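Local atomic coordinates of botulinum neurotoxin type G (Clostridium botulinum, PDB entry 3MPP), a protein that delivers its zinc-protease light chain into the host cytosol, its receptor-binding domain attaching the toxin to the cell surface. Residues A[322-327]-A[375-380]. The protein carries 4 engineered substitutions. Sequence-based numbering, arbitrary orientation.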
ATOM      1  N   VAL A 322       7.050 -14.017 -20.602  1.00 20.69           N
ATOM      2  CA  VAL A 322       5.682 -14.469 -20.753  1.00 19.27           C
ATOM      3  C   VAL A 322       5.234 -14.286 -22.198  1.00 23.61           C
ATOM      4  O   VAL A 322       5.363 -13.196 -22.749  1.00 22.48           O
ATOM      5  CB  VAL A 322       4.729 -13.690 -19.817  1.00 22.63           C
ATOM      6  CG1 VAL A 322       3.298 -14.145 -20.030  1.00 21.31           C
ATOM      7  CG2 VAL A 322       5.148 -13.869 -18.325  1.00 20.56           C
ATOM      8  N   TYR A 323       4.711 -15.353 -22.804  1.00 19.74           N
ATOM      9  CA  TYR A 323       4.178 -15.279 -24.169  1.00 23.14           C
ATOM     10  C   TYR A 323       2.706 -15.666 -24.260  1.00 22.78           C
ATOM     11  O   TYR A 323       2.230 -16.565 -23.562  1.00 23.40           O
ATOM     12  CB  TYR A 323       4.994 -16.131 -25.154  1.00 23.54           C
ATOM     13  CG  TYR A 323       6.386 -15.601 -25.424  1.00 28.36           C
ATOM     14  CD1 TYR A 323       6.633 -14.743 -26.484  1.00 26.52           C
ATOM     15  CD2 TYR A 323       7.450 -15.955 -24.601  1.00 25.22           C
ATOM     16  CE1 TYR A 323       7.913 -14.262 -26.736  1.00 27.99           C
ATOM     17  CE2 TYR A 323       8.723 -15.474 -24.831  1.00 26.69           C
ATOM     18  CZ  TYR A 323       8.951 -14.631 -25.900  1.00 29.76           C
ATOM     19  OH  TYR A 323      10.219 -14.152 -26.101  1.00 27.86           O
ATOM     20  N   VAL A 324       2.000 -14.987 -25.151  1.00 24.48           N
ATOM     21  CA  VAL A 324       0.622 -15.309 -25.443  1.00 21.07           C
ATOM     22  C   VAL A 324       0.522 -16.103 -26.751  1.00 26.12           C
ATOM     23  O   VAL A 324       1.104 -15.714 -27.763  1.00 21.95           O
ATOM     24  CB  VAL A 324      -0.204 -14.022 -25.550  1.00 25.59           C
ATOM     25  CG1 VAL A 324      -1.602 -14.322 -26.112  1.00 26.00           C
ATOM     26  CG2 VAL A 324      -0.300 -13.367 -24.181  1.00 23.68           C
ATOM     27  N   LEU A 325      -0.215 -17.208 -26.731  1.00 23.58           N
ATOM     28  CA  LEU A 325      -0.434 -17.961 -27.961  1.00 23.10           C
ATOM     29  C   LEU A 325      -1.418 -17.194 -28.839  1.00 28.16           C
ATOM     30  O   LEU A 325      -2.598 -17.121 -28.528  1.00 34.93           O
ATOM     31  CB  LEU A 325      -0.953 -19.364 -27.639  1.00 28.35           C
ATOM     32  CG  LEU A 325       0.153 -20.402 -27.424  1.00 44.87           C
ATOM     33  CD1 LEU A 325       0.928 -20.104 -26.155  1.00 49.10           C
ATOM     34  CD2 LEU A 325      -0.413 -21.820 -27.396  1.00 53.66           C
ATOM     35  N   VAL A 326      -0.938 -16.617 -29.933  1.00 29.84           N
ATOM     36  CA  VAL A 326      -1.776 -15.721 -30.734  1.00 38.11           C
ATOM     37  C   VAL A 326      -2.796 -16.402 -31.638  1.00 37.30           C
ATOM     38  O   VAL A 326      -3.811 -15.804 -31.976  1.00 45.89           O
ATOM     39  CB  VAL A 326      -0.938 -14.751 -31.589  1.00 46.20           C
ATOM     40  CG1 VAL A 326      -0.338 -13.677 -30.711  1.00 49.03           C
ATOM     41  CG2 VAL A 326       0.134 -15.498 -32.347  1.00 51.11           C
ATOM     42  N   ASN A 327      -2.536 -17.646 -32.018  1.00 29.91           N
ATOM     43  CA  ASN A 327      -3.414 -18.351 -32.939  1.00 38.03           C
ATOM     44  C   ASN A 327      -4.313 -19.366 -32.245  1.00 48.08           C
ATOM     45  O   ASN A 327      -4.684 -20.377 -32.833  1.00 53.65           O
ATOM     46  CB  ASN A 327      -2.609 -19.043 -34.046  1.00 49.08           C
ATOM     47  CG  ASN A 327      -1.953 -18.053 -35.001  1.00 53.53           C
ATOM     48  OD1 ASN A 327      -0.848 -18.287 -35.495  1.00 37.13           O
ATOM     49  ND2 ASN A 327      -2.633 -16.937 -35.259  1.00 51.51           N
ATOM     50  N   GLY A 375      -7.487 -11.019 -24.540  1.00 26.38           N
ATOM     51  CA  GLY A 375      -8.052 -11.131 -23.207  1.00 27.04           C
ATOM     52  C   GLY A 375      -7.165 -10.543 -22.120  1.00 24.22           C
ATOM     53  O   GLY A 375      -6.196  -9.848 -22.420  1.00 22.18           O
ATOM     54  N   LEU A 376      -7.519 -10.813 -20.865  1.00 22.93           N
ATOM     55  CA  LEU A 376      -6.733 -10.375 -19.715  1.00 21.05           C
ATOM     56  C   LEU A 376      -6.046 -11.585 -19.077  1.00 22.91           C
ATOM     57  O   LEU A 376      -6.554 -12.717 -19.172  1.00 22.68           O
ATOM     58  CB  LEU A 376      -7.649  -9.685 -18.683  1.00 20.01           C
ATOM     59  CG  LEU A 376      -8.384  -8.420 -19.153  1.00 22.62           C
ATOM     60  CD1 LEU A 376      -9.224  -7.786 -17.982  1.00 15.24           C
ATOM     61  CD2 LEU A 376      -7.371  -7.438 -19.700  1.00 25.68           C
ATOM     62  N   PHE A 377      -4.887 -11.363 -18.455  1.00 19.70           N
ATOM     63  CA  PHE A 377      -4.236 -12.403 -17.656  1.00 21.47           C
ATOM     64  C   PHE A 377      -5.097 -12.739 -16.446  1.00 21.38           C
ATOM     65  O   PHE A 377      -5.689 -11.853 -15.809  1.00 18.20           O
ATOM     66  CB  PHE A 377      -2.868 -11.940 -17.130  1.00 17.60           C
ATOM     67  CG  PHE A 377      -1.769 -11.937 -18.156  1.00 17.36           C
ATOM     68  CD1 PHE A 377      -2.046 -11.853 -19.522  1.00 16.63           C
ATOM     69  CD2 PHE A 377      -0.440 -11.961 -17.744  1.00 23.29           C
ATOM     70  CE1 PHE A 377      -1.017 -11.853 -20.458  1.00 23.87           C
ATOM     71  CE2 PHE A 377       0.592 -11.951 -18.678  1.00 19.83           C
ATOM     72  CZ  PHE A 377       0.309 -11.901 -20.029  1.00 22.79           C
ATOM     73  N   GLY A 378      -5.122 -14.017 -16.095  1.00 18.20           N
ATOM     74  CA  GLY A 378      -5.895 -14.490 -14.964  1.00 17.73           C
ATOM     75  C   GLY A 378      -5.439 -15.882 -14.586  1.00 17.48           C
ATOM     76  O   GLY A 378      -4.297 -16.290 -14.878  1.00 18.90           O
ATOM     77  N   ILE A 379      -6.329 -16.609 -13.936  1.00 21.89           N
ATOM     78  CA  ILE A 379      -6.070 -17.984 -13.537  1.00 23.17           C
ATOM     79  C   ILE A 379      -7.284 -18.792 -13.969  1.00 29.62           C
ATOM     80  O   ILE A 379      -8.434 -18.424 -13.661  1.00 25.62           O
ATOM     81  CB  ILE A 379      -5.848 -18.098 -12.020  1.00 19.63           C
ATOM     82  CG1 ILE A 379      -4.655 -17.241 -11.592  1.00 23.81           C
ATOM     83  CG2 ILE A 379      -5.595 -19.560 -11.601  1.00 23.98           C
ATOM     84  CD1 ILE A 379      -4.422 -17.210 -10.074  1.00 22.93           C
ATOM     85  N   GLY A 380      -7.045 -19.861 -14.723  1.00 22.15           N
ATOM     86  CA  GLY A 380      -8.150 -20.626 -15.268  1.00 19.57           C
ATOM     87  C   GLY A 380      -8.019 -22.117 -15.041  1.00 20.61           C
ATOM     88  O   GLY A 380      -6.926 -22.631 -14.839  1.00 22.93           O
TER
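The backbone O of Phe377 accepts a hydrogen bond from Trp420 NE1, while the ring of the same residue extends to Val322 and Val324 across the hydrophobic core. Three side chains make the whole contact between 322-327 and 375-380, and it is purely apolar. CG1 of Val322 approaches the far end of the ring, 3.7 Å from Phe377 CE2 and equally near CZ. CG2 of Val324 meets the neighbouring rim more loosely, 4.1 Å from Phe377 CE1. Both methyls are displaced to the same side of the ring plane and approach it obliquely, and Val322 CG1 stands 5.5 Å from Val324 CG2. The two valines touch through different branches: in Val322 the touching methyl is anti to the backbone N (chi1 178°), whereas in Val324 it is the methyl beside the N. With chi1 at -76°, the Phe377 ring swings beside its own backbone N and bridges a wide gap, since Val324 CA and Phe377 CA are 9.6 Å apart. The strands are therefore not paired with each other; strand 320-325 bonds to 307-312, 332-339 and 346-353, and strand 373-382 to 364-368 and 394-400. Leu335, Leu350 and Ile365 also touch the ring, and Phe397 meets it with its plane at about 90°. This is core packing inside the beta-trefoil of the C-terminal receptor-binding subdomain; the Phe377 side chain lies about 11 Å from that of Trp402, the inferred ganglioside-binding residue. With 105 Å² buried in all, the contact rests on dispersion and the exclusion of water, and no directional bond between the two segments fixes the rotation of the ring or the methyls.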